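Local structure of lipase (Acinetobacter baumannii, 4OPM) at residues L47-G52 / Y71-P76. The protein probably hydrolyses ester bonds of lipids such as triacylglycerols, as a putative lipase of the alpha/beta hydrolase fold. Numbering follows the deposited sequence. Where two conformers were deposited one is given.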
loop_
_atom_site.group_PDB
_atom_site.type_symbol
_atom_site.label_atom_id
_atom_site.label_comp_id
_atom_site.label_asym_id
_atom_site.label_seq_id
_atom_site.Cartn_x
_atom_site.Cartn_y
_atom_site.Cartn_z
ATOM N N LEU A 47 -8.726 -7.093 8.518
ATOM C CA LEU A 47 -7.647 -6.925 7.521
ATOM C C LEU A 47 -7.399 -5.451 7.301
ATOM O O LEU A 47 -8.314 -4.713 6.917
ATOM C CB LEU A 47 -7.874 -7.583 6.126
ATOM C CG LEU A 47 -8.474 -8.965 5.938
ATOM C CD1 LEU A 47 -8.573 -9.289 4.455
ATOM C CD2 LEU A 47 -7.664 -10.029 6.603
ATOM N N LEU A 48 -6.154 -5.014 7.529
ATOM C CA LEU A 48 -5.756 -3.626 7.309
ATOM C C LEU A 48 -4.911 -3.572 6.040
ATOM O O LEU A 48 -3.869 -4.232 5.981
ATOM C CB LEU A 48 -4.994 -3.062 8.529
ATOM C CG LEU A 48 -4.453 -1.623 8.415
ATOM C CD1 LEU A 48 -5.587 -0.603 8.346
ATOM C CD2 LEU A 48 -3.503 -1.301 9.580
ATOM N N LEU A 49 -5.371 -2.809 5.024
ATOM C CA LEU A 49 -4.683 -2.704 3.731
ATOM C C LEU A 49 -4.076 -1.338 3.590
ATOM O O LEU A 49 -4.794 -0.339 3.702
ATOM C CB LEU A 49 -5.628 -3.011 2.544
ATOM C CG LEU A 49 -6.463 -4.281 2.637
ATOM C CD1 LEU A 49 -7.358 -4.432 1.416
ATOM C CD2 LEU A 49 -5.582 -5.498 2.785
ATOM N N ILE A 50 -2.735 -1.291 3.387
ATOM C CA ILE A 50 -1.974 -0.030 3.348
ATOM C C ILE A 50 -1.409 0.243 1.955
ATOM O O ILE A 50 -0.562 -0.512 1.480
ATOM C CB ILE A 50 -0.827 -0.040 4.407
ATOM C CG1 ILE A 50 -1.297 -0.583 5.775
ATOM C CG2 ILE A 50 -0.183 1.358 4.539
ATOM C CD1 ILE A 50 -0.157 -0.889 6.749
ATOM N N HIS A 51 -1.872 1.338 1.313
ATOM C CA HIS A 51 -1.407 1.739 -0.018
ATOM C C HIS A 51 0.019 2.339 0.041
ATOM O O HIS A 51 0.558 2.586 1.127
ATOM C CB HIS A 51 -2.394 2.728 -0.682
ATOM C CG HIS A 51 -2.438 4.074 -0.026
ATOM N ND1 HIS A 51 -1.435 5.018 -0.231
ATOM C CD2 HIS A 51 -3.371 4.604 0.800
ATOM C CE1 HIS A 51 -1.796 6.083 0.468
ATOM N NE2 HIS A 51 -2.960 5.885 1.095
ATOM N N GLY A 52 0.585 2.604 -1.132
ATOM C CA GLY A 52 1.931 3.153 -1.256
ATOM C C GLY A 52 2.000 4.644 -1.529
ATOM O O GLY A 52 0.985 5.348 -1.461
ATOM N N TYR A 71 -14.024 -11.297 5.266
ATOM C CA TYR A 71 -13.167 -10.533 6.169
ATOM C C TYR A 71 -13.708 -9.140 6.450
ATOM O O TYR A 71 -14.566 -8.651 5.716
ATOM C CB TYR A 71 -11.730 -10.441 5.613
ATOM C CG TYR A 71 -11.073 -11.802 5.535
ATOM C CD1 TYR A 71 -10.491 -12.380 6.662
ATOM C CD2 TYR A 71 -11.142 -12.565 4.372
ATOM C CE1 TYR A 71 -9.970 -13.672 6.628
ATOM C CE2 TYR A 71 -10.615 -13.860 4.325
ATOM C CZ TYR A 71 -10.040 -14.408 5.461
ATOM O OH TYR A 71 -9.536 -15.683 5.460
ATOM N N HIS A 72 -13.232 -8.529 7.550
ATOM C CA HIS A 72 -13.561 -7.156 7.939
ATOM C C HIS A 72 -12.404 -6.284 7.429
ATOM O O HIS A 72 -11.332 -6.245 8.029
ATOM C CB HIS A 72 -13.780 -7.022 9.449
ATOM C CG HIS A 72 -14.140 -5.630 9.873
ATOM N ND1 HIS A 72 -13.657 -5.086 11.045
ATOM C CD2 HIS A 72 -14.929 -4.713 9.258
ATOM C CE1 HIS A 72 -14.174 -3.870 11.120
ATOM N NE2 HIS A 72 -14.953 -3.603 10.071
ATOM N N VAL A 73 -12.628 -5.603 6.315
ATOM C CA VAL A 73 -11.572 -4.889 5.601
ATOM C C VAL A 73 -11.560 -3.401 5.956
ATOM O O VAL A 73 -12.596 -2.742 5.900
ATOM C CB VAL A 73 -11.726 -5.139 4.068
ATOM C CG1 VAL A 73 -10.638 -4.430 3.270
ATOM C CG2 VAL A 73 -11.734 -6.637 3.747
ATOM N N ILE A 74 -10.363 -2.879 6.294
ATOM C CA ILE A 74 -10.145 -1.459 6.626
ATOM C C ILE A 74 -9.045 -0.924 5.714
ATOM O O ILE A 74 -7.956 -1.501 5.662
ATOM C CB ILE A 74 -9.803 -1.271 8.127
ATOM C CG1 ILE A 74 -10.949 -1.784 9.043
ATOM C CG2 ILE A 74 -9.413 0.203 8.451
ATOM C CD1 ILE A 74 -12.235 -0.890 9.058
ATOM N N ILE A 75 -9.335 0.155 4.970
ATOM C CA ILE A 75 -8.372 0.682 3.994
ATOM C C ILE A 75 -8.249 2.199 4.146
ATOM O O ILE A 75 -9.025 2.947 3.556
ATOM C CB ILE A 75 -8.735 0.316 2.519
ATOM C CG1 ILE A 75 -9.399 -1.064 2.375
ATOM C CG2 ILE A 75 -7.501 0.488 1.592
ATOM C CD1 ILE A 75 -9.889 -1.378 0.927
ATOM N N PRO A 76 -7.244 2.673 4.874
ATOM C CA PRO A 76 -7.125 4.122 5.057
ATOM C C PRO A 76 -6.416 4.836 3.927
ATOM O O PRO A 76 -5.531 4.280 3.266
ATOM C CB PRO A 76 -6.289 4.241 6.346
ATOM C CG PRO A 76 -5.440 2.995 6.364
ATOM C CD PRO A 76 -6.242 1.922 5.664
HETATM O O HOH W 1 -4.461 2.011 2.263
#
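A water is gripped by three backbone groups where two parallel strands of the alpha/beta hydrolase sheet part: it donates to L49 O and to P76 O (2.7 Å) and accepts from H51 N. Proline, lacking an N-H, cannot give L49 O the next strand bond; its ring atom P76 CD lies 3.3 Å from that oxygen, and the water satisfies it instead. Strands 46-50 and 72-76, joined by a beta-alpha-beta crossover, are tied by three bonds. L47 N donates to H72 O, I74 N to L47 O at 2.8 Å, and L49 N to I74 O, nearly straight at 170°.

Branched aliphatic residues suit these central strands, covered on both faces. On one face L47 and L49 meet V73 and I75: L49 CD1 touches V73 CG1 (3.8 Å) and I75 CD1, both on the same side of it. Just before strand 72-76, in one of two L47 conformers, CD1 packs on Y71 CB (3.6 Å), while CD2 approaches the ring obliquely. On the other face, under helix 94-107, L48 CG stands anti to the backbone N (chi1 177°), and CD1 reaches P76 CD at 3.7 Å.

H51 lies near the probable nucleophile elbow. Imidazole suits a donor-acceptor pair: NE2 accepts from L78 N, ND1 donates to G52 O (2.7 Å) in the ring plane, and the CD2 edge faces P76 O at 3.3 Å.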